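PDB 1VKY: S-adenosylmethionine:tRNA ribosyltransferase-isomerase from Thermotoga maritima, which probably transfers and isomerises the ribose moiety of S-adenosylmethionine onto the 7-aminomethyl group of preQ1 in tRNA, yielding epoxyqueuosine in queuosine biosynthesis. Local coordinates for residues M41-K46 / D342-L347; L267-R272 / T283-Y288; I102-V107 / G133-R138; E25-E30 / R336-G341. All coordinates share one frame; numbering follows the deposited sequence.

Contact 1. Residues M41-K46 / D342-L347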
loop_
_atom_site.group_PDB
_atom_site.type_symbol
_atom_site.label_atom_id
_atom_site.label_comp_id
_atom_site.label_asym_id
_atom_site.label_seq_id
_atom_site.Cartn_x
_atom_site.Cartn_y
_atom_site.Cartn_z
ATOM N N MET B 41 7.522 16.134 -10.388
ATOM C CA MET B 41 7.106 17.226 -11.251
ATOM C C MET B 41 7.178 18.526 -10.436
ATOM O O MET B 41 6.639 18.605 -9.356
ATOM C CB MET B 41 5.668 17.037 -11.743
ATOM C CG MET B 41 5.272 18.045 -12.809
ATOM S SD MET B 41 3.649 17.762 -13.528
ATOM C CE MET B 41 3.861 16.231 -14.404
ATOM N N VAL B 42 7.819 19.546 -11.004
ATOM C CA VAL B 42 7.956 20.832 -10.351
ATOM C C VAL B 42 7.141 21.872 -11.097
ATOM O O VAL B 42 7.349 22.094 -12.298
ATOM C CB VAL B 42 9.435 21.261 -10.284
ATOM C CG1 VAL B 42 9.579 22.549 -9.522
ATOM C CG2 VAL B 42 10.290 20.167 -9.593
ATOM N N LEU B 43 6.283 22.548 -10.344
ATOM C CA LEU B 43 5.415 23.610 -10.810
ATOM C C LEU B 43 5.853 24.964 -10.225
ATOM O O LEU B 43 5.947 25.127 -9.020
ATOM C CB LEU B 43 3.966 23.316 -10.383
ATOM C CG LEU B 43 3.145 22.429 -11.339
ATOM C CD1 LEU B 43 3.769 21.145 -11.598
ATOM C CD2 LEU B 43 1.781 22.247 -10.786
ATOM N N HIS B 44 6.126 25.913 -11.116
ATOM C CA HIS B 44 6.536 27.259 -10.744
ATOM C C HIS B 44 5.340 28.168 -11.006
ATOM O O HIS B 44 5.045 28.509 -12.151
ATOM C CB HIS B 44 7.737 27.698 -11.586
ATOM C CG HIS B 44 8.954 26.835 -11.434
ATOM N ND1 HIS B 44 9.964 27.126 -10.548
ATOM C CD2 HIS B 44 9.337 25.704 -12.079
ATOM C CE1 HIS B 44 10.917 26.215 -10.650
ATOM N NE2 HIS B 44 10.566 25.348 -11.577
ATOM N N ARG B 45 4.641 28.555 -9.956
ATOM C CA ARG B 45 3.329 29.188 -10.168
ATOM C C ARG B 45 3.367 30.508 -10.887
ATOM O O ARG B 45 2.558 30.728 -11.762
ATOM C CB ARG B 45 2.583 29.379 -8.858
ATOM C CG ARG B 45 2.126 28.086 -8.192
ATOM C CD ARG B 45 1.658 28.336 -6.784
ATOM N NE ARG B 45 2.742 28.658 -5.861
ATOM C CZ ARG B 45 2.532 28.979 -4.596
ATOM N NH1 ARG B 45 3.546 29.244 -3.806
ATOM N NH2 ARG B 45 1.301 29.036 -4.119
ATOM N N LYS B 46 4.280 31.393 -10.521
ATOM C CA LYS B 46 4.307 32.728 -11.124
ATOM C C LYS B 46 4.742 32.731 -12.595
ATOM O O LYS B 46 4.226 33.493 -13.416
ATOM C CB LYS B 46 5.202 33.652 -10.320
ATOM C CG LYS B 46 4.687 33.947 -8.890
ATOM C CD LYS B 46 5.862 34.386 -7.996
ATOM C CE LYS B 46 5.558 35.634 -7.139
ATOM N NZ LYS B 46 5.263 35.334 -5.704
ATOM N N ASP B 342 4.392 8.971 -7.636
ATOM C CA ASP B 342 5.383 9.997 -7.768
ATOM C C ASP B 342 4.960 11.248 -6.948
ATOM O O ASP B 342 3.923 11.243 -6.270
ATOM C CB ASP B 342 5.568 10.334 -9.250
ATOM C CG ASP B 342 6.170 9.190 -10.014
ATOM O OD1 ASP B 342 7.118 8.583 -9.490
ATOM O OD2 ASP B 342 5.761 8.852 -11.132
ATOM N N ALA B 343 5.779 12.285 -7.016
ATOM C CA ALA B 343 5.551 13.526 -6.273
ATOM C C ALA B 343 5.519 14.783 -7.159
ATOM O O ALA B 343 6.023 14.796 -8.276
ATOM C CB ALA B 343 6.600 13.703 -5.248
ATOM N N MET B 344 4.925 15.838 -6.591
ATOM C CA MET B 344 4.861 17.192 -7.162
ATOM C C MET B 344 5.396 18.185 -6.116
ATOM O O MET B 344 5.055 18.072 -4.923
ATOM C CB MET B 344 3.402 17.507 -7.474
ATOM C CG MET B 344 3.139 18.874 -8.006
ATOM S SD MET B 344 1.389 19.084 -8.374
ATOM C CE MET B 344 1.274 18.330 -10.034
ATOM N N LEU B 345 6.262 19.097 -6.569
ATOM C CA LEU B 345 6.707 20.291 -5.821
ATOM C C LEU B 345 6.101 21.511 -6.499
ATOM O O LEU B 345 6.319 21.742 -7.706
ATOM C CB LEU B 345 8.231 20.443 -5.858
ATOM C CG LEU B 345 8.867 21.709 -5.271
ATOM C CD1 LEU B 345 8.516 21.901 -3.797
ATOM C CD2 LEU B 345 10.386 21.727 -5.471
ATOM N N ILE B 346 5.322 22.260 -5.731
ATOM C CA ILE B 346 4.738 23.490 -6.182
ATOM C C ILE B 346 5.419 24.613 -5.455
ATOM O O ILE B 346 5.346 24.679 -4.235
ATOM C CB ILE B 346 3.251 23.533 -5.933
ATOM C CG1 ILE B 346 2.579 22.304 -6.548
ATOM C CG2 ILE B 346 2.685 24.838 -6.561
ATOM C CD1 ILE B 346 1.421 21.856 -5.839
ATOM N N LEU B 347 6.095 25.468 -6.232
ATOM C CA LEU B 347 6.805 26.680 -5.723
ATOM C C LEU B 347 6.031 27.979 -6.033
ATOM O O LEU B 347 6.039 28.926 -5.229
ATOM C CB LEU B 347 8.155 26.792 -6.404
ATOM C CG LEU B 347 9.121 25.648 -6.095
ATOM C CD1 LEU B 347 10.270 25.694 -7.021
ATOM C CD2 LEU B 347 9.580 25.738 -4.652
ATOM O OXT LEU B 347 5.372 28.125 -7.079
#
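Arg45 grips the C-terminal carboxylate of Leu347 side-on, one nitrogen to each oxygen: NE forms a salt bridge with OXT (2.9 Å) and NH1 a hydrogen bond with O (2.9 Å). Both oxygens lie in the guanidinium plane, but NH1 stands well above the carboxylate plane, and the two flat groups are therefore twisted against each other. The backbone N of Arg45 also donates to Leu347 OXT, at 3.0 Å, giving that oxygen two donors. The Arg45 chain bends at chi3 (-71°), which places NE beside OXT, and the side chain lies at about a right angle to that of Ile346, Arg45 CD 3.7 Å from Ile346 CG2. Alongside, Leu347 CD1 rests against His44 CE1 (3.7 Å), while His44 NE2 is held by Glu51. Farther in, the backbones bond in parallel register: Leu43 N to Leu345 O at 2.8 Å, Leu347 N to Leu43 O at 2.8 Å, with Met41 likewise pairing to Ala343 and Leu345. Met344 SD meets Leu43 CD2 (4.0 Å) on the sheet face that helices 320-332 and 309-318 cover; Val42 and Leu345 touch on the other face. Phe317 of helix 309-318 takes Arg45 NH2 with its carbonyl and adds a cation-pi contact. The arrangement is that of neighbouring parallel strands in a mixed sheet, here joining strand 39-44 near the start of the chain to the closing strand 343-346.

Contact 2. Residues L267-R272 / T283-Y288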
loop_
_atom_site.group_PDB
_atom_site.type_symbol
_atom_site.label_atom_id
_atom_site.label_comp_id
_atom_site.label_asym_id
_atom_site.label_seq_id
_atom_site.Cartn_x
_atom_site.Cartn_y
_atom_site.Cartn_z
ATOM N N LEU B 267 -1.363 23.902 9.165
ATOM C CA LEU B 267 -0.784 25.224 9.167
ATOM C C LEU B 267 -1.752 26.358 8.774
ATOM O O LEU B 267 -1.715 27.453 9.375
ATOM C CB LEU B 267 0.439 25.249 8.268
ATOM C CG LEU B 267 1.655 24.401 8.717
ATOM C CD1 LEU B 267 2.667 24.518 7.565
ATOM C CD2 LEU B 267 2.251 24.834 10.039
ATOM N N GLU B 268 -2.582 26.124 7.756
ATOM C CA GLU B 268 -3.578 27.144 7.366
ATOM C C GLU B 268 -4.712 27.311 8.383
ATOM O O GLU B 268 -5.302 28.396 8.526
ATOM C CB GLU B 268 -4.107 26.858 5.955
ATOM C CG GLU B 268 -3.039 27.013 4.888
ATOM C CD GLU B 268 -2.383 28.393 4.849
ATOM O OE1 GLU B 268 -3.118 29.407 4.928
ATOM O OE2 GLU B 268 -1.144 28.487 4.726
ATOM N N THR B 269 -4.988 26.270 9.149
ATOM C CA THR B 269 -5.869 26.369 10.291
ATOM C C THR B 269 -5.283 27.276 11.396
ATOM O O THR B 269 -5.953 28.226 11.875
ATOM C CB THR B 269 -6.139 24.959 10.825
ATOM O OG1 THR B 269 -6.850 24.197 9.848
ATOM C CG2 THR B 269 -7.007 24.997 12.076
ATOM N N ILE B 270 -4.040 27.031 11.811
ATOM C CA ILE B 270 -3.474 27.871 12.892
ATOM C C ILE B 270 -3.172 29.293 12.453
ATOM O O ILE B 270 -3.156 30.204 13.285
ATOM C CB ILE B 270 -2.199 27.248 13.586
ATOM C CG1 ILE B 270 -0.987 27.281 12.654
ATOM C CG2 ILE B 270 -2.505 25.872 14.072
ATOM C CD1 ILE B 270 0.295 27.059 13.315
ATOM N N ALA B 271 -2.920 29.481 11.165
ATOM C CA ALA B 271 -2.721 30.820 10.603
ATOM C C ALA B 271 -3.974 31.682 10.799
ATOM O O ALA B 271 -3.880 32.894 10.722
ATOM C CB ALA B 271 -2.414 30.754 9.101
ATOM N N ARG B 272 -5.143 31.063 10.978
ATOM C CA ARG B 272 -6.394 31.799 11.087
ATOM C C ARG B 272 -6.876 31.869 12.542
ATOM O O ARG B 272 -8.008 32.245 12.787
ATOM C CB ARG B 272 -7.461 31.151 10.208
ATOM C CG ARG B 272 -7.158 31.375 8.701
ATOM C CD ARG B 272 -7.895 30.516 7.783
ATOM N NE ARG B 272 -7.690 30.979 6.396
ATOM C CZ ARG B 272 -6.596 30.814 5.672
ATOM N NH1 ARG B 272 -5.532 30.178 6.159
ATOM N NH2 ARG B 272 -6.531 31.307 4.441
ATOM N N THR B 283 -9.340 20.364 13.203
ATOM C CA THR B 283 -9.555 21.236 12.082
ATOM C C THR B 283 -10.657 20.727 11.181
ATOM O O THR B 283 -10.656 19.578 10.784
ATOM C CB THR B 283 -8.274 21.491 11.293
ATOM O OG1 THR B 283 -8.619 22.301 10.144
ATOM C CG2 THR B 283 -7.641 20.213 10.728
ATOM N N ASP B 284 -11.578 21.636 10.863
ATOM C CA ASP B 284 -12.652 21.446 9.879
ATOM C C ASP B 284 -12.360 22.093 8.530
ATOM O O ASP B 284 -13.193 22.033 7.640
ATOM C CB ASP B 284 -13.919 22.150 10.421
ATOM C CG ASP B 284 -14.883 21.198 11.056
ATOM O OD1 ASP B 284 -14.937 20.030 10.599
ATOM O OD2 ASP B 284 -15.640 21.551 12.002
ATOM N N LEU B 285 -11.217 22.772 8.411
ATOM C CA LEU B 285 -10.978 23.708 7.299
ATOM C C LEU B 285 -11.069 22.991 5.986
ATOM O O LEU B 285 -10.414 21.953 5.820
ATOM C CB LEU B 285 -9.600 24.362 7.459
ATOM C CG LEU B 285 -9.187 25.338 6.334
ATOM C CD1 LEU B 285 -10.131 26.531 6.258
ATOM C CD2 LEU B 285 -7.768 25.832 6.580
ATOM N N PHE B 286 -11.889 23.511 5.062
ATOM C CA PHE B 286 -12.028 22.965 3.736
ATOM C C PHE B 286 -11.406 23.946 2.722
ATOM O O PHE B 286 -11.879 25.066 2.594
ATOM C CB PHE B 286 -13.518 22.728 3.394
ATOM C CG PHE B 286 -13.735 22.175 2.026
ATOM C CD1 PHE B 286 -13.345 20.904 1.724
ATOM C CD2 PHE B 286 -14.288 22.934 1.030
ATOM C CE1 PHE B 286 -13.501 20.398 0.463
ATOM C CE2 PHE B 286 -14.453 22.412 -0.244
ATOM C CZ PHE B 286 -14.073 21.146 -0.506
ATOM N N ILE B 287 -10.338 23.524 2.045
ATOM C CA ILE B 287 -9.571 24.358 1.154
ATOM C C ILE B 287 -9.991 24.034 -0.281
ATOM O O ILE B 287 -9.927 22.888 -0.726
ATOM C CB ILE B 287 -8.066 24.161 1.368
ATOM C CG1 ILE B 287 -7.697 24.477 2.813
ATOM C CG2 ILE B 287 -7.271 24.932 0.299
ATOM C CD1 ILE B 287 -6.226 24.155 3.191
ATOM N N TYR B 288 -10.429 25.070 -0.982
ATOM C CA TYR B 288 -11.004 24.961 -2.320
ATOM C C TYR B 288 -10.666 26.265 -3.047
ATOM O O TYR B 288 -10.632 27.325 -2.402
ATOM C CB TYR B 288 -12.515 24.806 -2.139
ATOM C CG TYR B 288 -13.304 24.500 -3.376
ATOM C CD1 TYR B 288 -13.464 23.193 -3.816
ATOM C CD2 TYR B 288 -13.904 25.530 -4.124
ATOM C CE1 TYR B 288 -14.173 22.892 -4.965
ATOM C CE2 TYR B 288 -14.626 25.225 -5.311
ATOM C CZ TYR B 288 -14.772 23.892 -5.707
ATOM O OH TYR B 288 -15.493 23.511 -6.846
#
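Glu268, whose CB meets Leu285 CD2 at 3.9 Å, turns its carboxylate back to the guanidinium of Arg272, four residues on, past the last clear helical residues. Arg272 NH1 forms a salt bridge with Glu268 OE1 (2.8 Å), arriving on the anti side of that oxygen, and also donates to Glu268 O (3.0 Å); both acceptors sit near the guanidinium plane, at its edge. The other oxygen, OE2, accepts from the backbone N of Leu295 and of Val296, tying the buried carboxylate to the chain just before strand 298-302. The contact lies at the C-terminal end of helix 261-270, which packs against the loop that leaves strand 279-281, an edge strand of the mixed sheet within this chain. Here two threonines cross obliquely, and Thr283 OG1 donates to Thr269 OG1 (2.6 Å). The receiving hydroxyl is also bonded to Arg265 O, one turn earlier in the helix. With OG1 anti to the backbone N (chi1 176°), the Thr283 hydroxyl also accepts from Leu285 N (3.2 Å), an ST turn within the loop. Methyl contact reinforces the pair, with Thr269 CG2 3.8 Å from Thr283 CB. Leu285 reaches across with its CB 3.6 Å from Thr269 OG1. Deeper in, Ile287 CD1 lies 4.4 Å from Glu268 CB, and Ile287 also packs on Val264 of the helix and Ala316 of helix 309-318.

Contact 3. Residues I102-V107 / G133-R138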
loop_
_atom_site.group_PDB
_atom_site.type_symbol
_atom_site.label_atom_id
_atom_site.label_comp_id
_atom_site.label_asym_id
_atom_site.label_seq_id
_atom_site.Cartn_x
_atom_site.Cartn_y
_atom_site.Cartn_z
ATOM N N ILE B 102 4.194 11.324 33.169
ATOM C CA ILE B 102 3.758 12.729 33.040
ATOM C C ILE B 102 3.471 13.011 31.550
ATOM O O ILE B 102 4.375 12.968 30.681
ATOM C CB ILE B 102 4.803 13.747 33.642
ATOM C CG1 ILE B 102 5.161 13.389 35.076
ATOM C CG2 ILE B 102 4.250 15.172 33.596
ATOM C CD1 ILE B 102 6.119 14.352 35.744
ATOM N N TRP B 103 2.196 13.284 31.268
ATOM C CA TRP B 103 1.690 13.451 29.922
ATOM C C TRP B 103 0.852 14.707 29.749
ATOM O O TRP B 103 0.055 15.049 30.629
ATOM C CB TRP B 103 0.783 12.253 29.599
ATOM C CG TRP B 103 1.512 10.980 29.424
ATOM C CD1 TRP B 103 2.050 10.183 30.415
ATOM C CD2 TRP B 103 1.794 10.335 28.195
ATOM N NE1 TRP B 103 2.652 9.088 29.856
ATOM C CE2 TRP B 103 2.516 9.155 28.495
ATOM C CE3 TRP B 103 1.518 10.631 26.862
ATOM C CZ2 TRP B 103 2.943 8.274 27.512
ATOM C CZ3 TRP B 103 1.926 9.750 25.893
ATOM C CH2 TRP B 103 2.642 8.585 26.229
ATOM N N LYS B 104 1.012 15.370 28.597
ATOM C CA LYS B 104 0.063 16.349 28.134
ATOM C C LYS B 104 -1.106 15.578 27.607
ATOM O O LYS B 104 -0.931 14.686 26.785
ATOM C CB LYS B 104 0.617 17.212 27.000
ATOM C CG LYS B 104 1.647 18.194 27.457
ATOM C CD LYS B 104 2.359 18.853 26.291
ATOM C CE LYS B 104 1.441 19.662 25.418
ATOM N NZ LYS B 104 1.188 20.965 26.024
ATOM N N CYS B 105 -2.288 15.945 28.073
ATOM C CA CYS B 105 -3.516 15.213 27.795
ATOM C C CYS B 105 -4.610 16.152 27.359
ATOM O O CYS B 105 -4.657 17.314 27.745
ATOM C CB CYS B 105 -3.992 14.490 29.059
ATOM S SG CYS B 105 -2.829 13.235 29.642
ATOM N N LEU B 106 -5.528 15.601 26.582
ATOM C CA LEU B 106 -6.765 16.275 26.261
ATOM C C LEU B 106 -7.768 15.771 27.286
ATOM O O LEU B 106 -7.965 14.567 27.404
ATOM C CB LEU B 106 -7.179 15.912 24.819
ATOM C CG LEU B 106 -7.588 17.067 23.951
ATOM C CD1 LEU B 106 -8.968 17.520 24.409
ATOM C CD2 LEU B 106 -6.585 18.200 24.017
ATOM N N VAL B 107 -8.356 16.678 28.057
ATOM C CA VAL B 107 -9.265 16.307 29.127
ATOM C C VAL B 107 -10.624 16.934 28.812
ATOM O O VAL B 107 -10.705 18.142 28.593
ATOM C CB VAL B 107 -8.731 16.784 30.484
ATOM C CG1 VAL B 107 -9.749 16.574 31.553
ATOM C CG2 VAL B 107 -7.444 16.040 30.832
ATOM N N GLY B 133 -1.680 23.656 29.526
ATOM C CA GLY B 133 -0.911 24.171 28.425
ATOM C C GLY B 133 -1.622 25.319 27.805
ATOM O O GLY B 133 -2.868 25.415 27.864
ATOM N N GLU B 134 -0.806 26.198 27.202
ATOM C CA GLU B 134 -1.272 27.282 26.336
ATOM C C GLU B 134 -2.115 26.728 25.157
ATOM O O GLU B 134 -2.921 27.450 24.567
ATOM C CB GLU B 134 -0.063 28.088 25.777
ATOM C CG GLU B 134 0.761 28.886 26.814
ATOM C CD GLU B 134 2.005 28.152 27.328
ATOM O OE1 GLU B 134 3.150 28.628 27.066
ATOM O OE2 GLU B 134 1.838 27.100 27.984
ATOM N N ASP B 135 -1.902 25.456 24.832
ATOM C CA ASP B 135 -2.613 24.769 23.755
ATOM C C ASP B 135 -3.962 24.185 24.186
ATOM O O ASP B 135 -4.684 23.641 23.354
ATOM C CB ASP B 135 -1.721 23.670 23.104
ATOM C CG ASP B 135 -1.068 22.698 24.115
ATOM O OD1 ASP B 135 -1.525 22.576 25.285
ATOM O OD2 ASP B 135 -0.089 21.971 23.782
ATOM N N GLY B 136 -4.297 24.281 25.471
ATOM C CA GLY B 136 -5.571 23.749 25.994
ATOM C C GLY B 136 -5.505 22.364 26.621
ATOM O O GLY B 136 -6.516 21.800 27.020
ATOM N N THR B 137 -4.309 21.793 26.684
ATOM C CA THR B 137 -4.141 20.482 27.270
ATOM C C THR B 137 -3.968 20.656 28.759
ATOM O O THR B 137 -3.925 21.785 29.266
ATOM C CB THR B 137 -2.930 19.793 26.661
ATOM O OG1 THR B 137 -1.790 20.650 26.796
ATOM C CG2 THR B 137 -3.111 19.614 25.101
ATOM N N ARG B 138 -3.914 19.521 29.442
ATOM C CA ARG B 138 -3.675 19.424 30.870
ATOM C C ARG B 138 -2.438 18.575 31.025
ATOM O O ARG B 138 -2.305 17.558 30.363
ATOM C CB ARG B 138 -4.850 18.721 31.547
ATOM C CG ARG B 138 -5.920 19.650 32.120
ATOM C CD ARG B 138 -6.158 20.833 31.302
ATOM N NE ARG B 138 -7.295 21.634 31.703
ATOM C CZ ARG B 138 -7.789 22.567 30.910
ATOM N NH1 ARG B 138 -7.220 22.804 29.732
ATOM N NH2 ARG B 138 -8.843 23.272 31.280
HETATM O O HOH W 1 -7.635 19.310 27.660
#
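Lys104 and Asp135 meet tip to tip in a salt bridge, NZ lying 2.8 Å from OD2 on the syn side of that oxygen; a second, weak bond runs from NZ to OD1. The same ammonium donates to Thr137 OG1 at 3.1 Å. Bends at chi3 and chi4 (63° and 80°) curl the end of the lysine, the last of them placing NZ beside the turn. Asp135 OD1 also accepts from Thr137 N, from above the carboxylate plane, an Asx turn. Backbone bonds form an antiparallel hydrogen-bonded pair: Cys105 N to Arg138 O (2.8 Å) and Arg138 N to Cys105 O (2.9 Å). One step on, water 1 bridges the parting chains, accepting from Val107 N (2.8 Å) and donating to Gly136 O (2.8 Å). Apolar contacts are few and cross at about right angles: Leu106 CD2 on Thr137 CG2 at 3.9 Å, and Val107 CG2 on Arg138 CB at 3.8 Å. Arg138 NE bonds to Val113 O, outside the contact, while NH1 makes a weak bond back to Thr137 O. Gly133 to Gly136 form a type I turn, and Gly136, with positive phi (97°), takes the glycine place of a G1 beta bulge, which closes the hairpin between strands 125-132 and 138-143. In the antiparallel sheet, strand 102-108 lies between strands 89-97 and 138-143; Val280 of strand 279-281, from the mixed sheet, packs on Leu106, Asp135 and Thr137.

Contact 4. Residues E25-E30 / R336-G341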
loop_
_atom_site.group_PDB
_atom_site.type_symbol
_atom_site.label_atom_id
_atom_site.label_comp_id
_atom_site.label_asym_id
_atom_site.label_seq_id
_atom_site.Cartn_x
_atom_site.Cartn_y
_atom_site.Cartn_z
ATOM N N GLU B 25 -3.924 1.807 -14.687
ATOM C CA GLU B 25 -2.620 1.175 -14.528
ATOM C C GLU B 25 -1.590 2.142 -13.898
ATOM O O GLU B 25 -0.571 1.716 -13.388
ATOM C CB GLU B 25 -2.084 0.561 -15.851
ATOM C CG GLU B 25 -1.733 1.480 -17.000
ATOM C CD GLU B 25 -2.902 1.884 -17.853
ATOM O OE1 GLU B 25 -4.031 1.706 -17.388
ATOM O OE2 GLU B 25 -2.700 2.389 -18.999
ATOM N N LEU B 26 -1.884 3.435 -13.899
ATOM C CA LEU B 26 -0.951 4.417 -13.337
ATOM C C LEU B 26 -1.059 4.574 -11.834
ATOM O O LEU B 26 -0.200 5.228 -11.222
ATOM C CB LEU B 26 -1.126 5.762 -14.049
ATOM C CG LEU B 26 -0.800 5.717 -15.543
ATOM C CD1 LEU B 26 -0.867 7.145 -16.150
ATOM C CD2 LEU B 26 0.571 5.142 -15.746
ATOM N N ILE B 27 -2.082 3.977 -11.229
ATOM C CA ILE B 27 -2.186 3.982 -9.773
ATOM C C ILE B 27 -1.245 2.915 -9.217
ATOM O O ILE B 27 -1.511 1.739 -9.336
ATOM C CB ILE B 27 -3.635 3.789 -9.321
ATOM C CG1 ILE B 27 -4.508 4.904 -9.905
ATOM C CG2 ILE B 27 -3.734 3.710 -7.802
ATOM C CD1 ILE B 27 -5.939 4.790 -9.580
ATOM N N ALA B 28 -0.160 3.368 -8.589
ATOM C CA ALA B 28 0.904 2.514 -8.096
ATOM C C ALA B 28 0.473 1.635 -6.914
ATOM O O ALA B 28 -0.238 2.077 -6.030
ATOM C CB ALA B 28 2.064 3.350 -7.696
ATOM N N GLN B 29 0.909 0.375 -6.915
ATOM C CA GLN B 29 0.580 -0.555 -5.837
ATOM C C GLN B 29 1.710 -0.675 -4.866
ATOM O O GLN B 29 1.515 -1.083 -3.740
ATOM C CB GLN B 29 0.235 -1.907 -6.433
ATOM C CG GLN B 29 -0.857 -1.752 -7.439
ATOM C CD GLN B 29 -1.380 -3.047 -7.967
ATOM O OE1 GLN B 29 -1.706 -3.946 -7.199
ATOM N NE2 GLN B 29 -1.490 -3.140 -9.275
ATOM N N GLU B 30 2.901 -0.302 -5.303
ATOM C CA GLU B 30 4.076 -0.296 -4.444
ATOM C C GLU B 30 5.020 0.831 -4.847
ATOM O O GLU B 30 5.104 1.219 -6.038
ATOM C CB GLU B 30 4.807 -1.637 -4.563
ATOM C CG GLU B 30 5.088 -2.070 -5.994
ATOM C CD GLU B 30 5.563 -3.512 -6.077
ATOM O OE1 GLU B 30 6.491 -3.882 -5.310
ATOM O OE2 GLU B 30 5.020 -4.282 -6.910
ATOM N N ARG B 336 3.345 7.901 -12.069
ATOM C CA ARG B 336 2.558 7.069 -11.181
ATOM C C ARG B 336 1.861 7.902 -10.112
ATOM O O ARG B 336 2.447 8.877 -9.574
ATOM C CB ARG B 336 3.438 6.036 -10.522
ATOM C CG ARG B 336 4.135 5.069 -11.490
ATOM C CD ARG B 336 5.227 4.258 -10.796
ATOM N NE ARG B 336 6.050 5.141 -9.963
ATOM C CZ ARG B 336 6.227 5.062 -8.636
ATOM N NH1 ARG B 336 5.670 4.079 -7.898
ATOM N NH2 ARG B 336 6.997 5.995 -8.047
ATOM N N PHE B 337 0.627 7.490 -9.804
ATOM C CA PHE B 337 -0.315 8.257 -9.002
ATOM C C PHE B 337 -0.653 7.578 -7.685
ATOM O O PHE B 337 -0.441 6.380 -7.486
ATOM C CB PHE B 337 -1.600 8.477 -9.784
ATOM C CG PHE B 337 -1.464 9.447 -10.909
ATOM C CD1 PHE B 337 -0.705 9.145 -12.008
ATOM C CD2 PHE B 337 -2.169 10.624 -10.900
ATOM C CE1 PHE B 337 -0.592 10.021 -13.041
ATOM C CE2 PHE B 337 -2.053 11.523 -11.950
ATOM C CZ PHE B 337 -1.266 11.220 -13.005
ATOM N N PHE B 338 -1.179 8.388 -6.785
ATOM C CA PHE B 338 -1.677 7.960 -5.496
ATOM C C PHE B 338 -0.546 7.710 -4.534
ATOM O O PHE B 338 0.567 8.192 -4.729
ATOM C CB PHE B 338 -2.688 6.786 -5.683
ATOM C CG PHE B 338 -3.663 6.613 -4.573
ATOM C CD1 PHE B 338 -4.390 7.680 -4.086
ATOM C CD2 PHE B 338 -3.839 5.375 -3.985
ATOM C CE1 PHE B 338 -5.285 7.501 -3.061
ATOM C CE2 PHE B 338 -4.747 5.201 -2.958
ATOM C CZ PHE B 338 -5.464 6.245 -2.504
ATOM N N SER B 339 -0.880 7.077 -3.413
ATOM C CA SER B 339 -0.026 6.994 -2.252
ATOM C C SER B 339 1.397 6.449 -2.430
ATOM O O SER B 339 2.294 6.822 -1.643
ATOM C CB SER B 339 -0.769 6.177 -1.174
ATOM O OG SER B 339 -1.966 6.882 -0.790
ATOM N N PHE B 340 1.609 5.550 -3.392
ATOM C CA PHE B 340 2.920 4.925 -3.603
ATOM C C PHE B 340 3.550 5.388 -4.889
ATOM O O PHE B 340 4.609 4.862 -5.286
ATOM C CB PHE B 340 2.803 3.383 -3.575
ATOM C CG PHE B 340 2.176 2.902 -2.316
ATOM C CD1 PHE B 340 0.847 2.512 -2.292
ATOM C CD2 PHE B 340 2.864 3.037 -1.110
ATOM C CE1 PHE B 340 0.228 2.176 -1.093
ATOM C CE2 PHE B 340 2.267 2.691 0.091
ATOM C CZ PHE B 340 0.938 2.261 0.102
ATOM N N GLY B 341 2.945 6.421 -5.487
ATOM C CA GLY B 341 3.396 6.999 -6.755
ATOM C C GLY B 341 4.401 8.114 -6.632
ATOM O O GLY B 341 5.142 8.214 -5.664
HETATM O O HOH W 2 -0.257 4.609 -5.227
HETATM O O HOH W 3 5.235 1.454 -8.658
#
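Ile27 and Phe337 form a single backbone bridge, Phe337 N donating to Leu26 O (2.8 Å) and Ala28 N to Phe337 O (3.2 Å). This beta bridge joins two loops, the one leading to strand 39-44 and the one between helix 320-332 and strand 343-346, the latter folded into a type I turn from Phe338 to Gly341. Water 2 extends the pairing by donating to Ala28 O and Phe337 O and accepting from Phe340 N. The small Ala28 CB points into the other loop, 4.2 Å from Phe340 CB and close to Arg336 NH1. The Phe340 ring has Ala28 O at its edge, in plane; its CB lies 3.6 Å from Glu30 C. Leu26 CB touches Phe337 CD1 (4.0 Å), whose ring packs on helix 320-332. The side chains of Ile27 and Phe338 cross at a slant, Ile27 CG2 3.9 Å from Phe338 CB. Part of this surface faces a second subunit: Gln29 OE1 is bonded to Ser339 of that neighbouring subunit, and Ile27 packs on its Phe338. Arg336 holds Asp342 through NH2 in a salt bridge, with Gly341 CA above one face of the guanidinium, toward the rim. Its NH1 turns to water 3, donating at 2.8 Å to a molecule that in turn donates to Glu30 O at 2.6 Å.

Contacts 1 and 4 both tie the start of the chain to its end and meet in the salt bridge of Asp342 with Arg336, although contact 1 is buried in the mixed sheet while contact 4 lies farther out, partly exposed and reaching a second subunit. Contact 1 relies on regular strand pairing, contact 4 on one bridge and two waters. Contact 3, also buried, belongs to the antiparallel sheet, about 38 Å from contact 1 between centres, and combines a salt bridge with short strand pairing. Contact 2 joins a helix to a loop by a hydroxyl pair and leucine and isoleucine packing; its loop 283-288 follows strand 279-281, whose Val280 packs on contact 3.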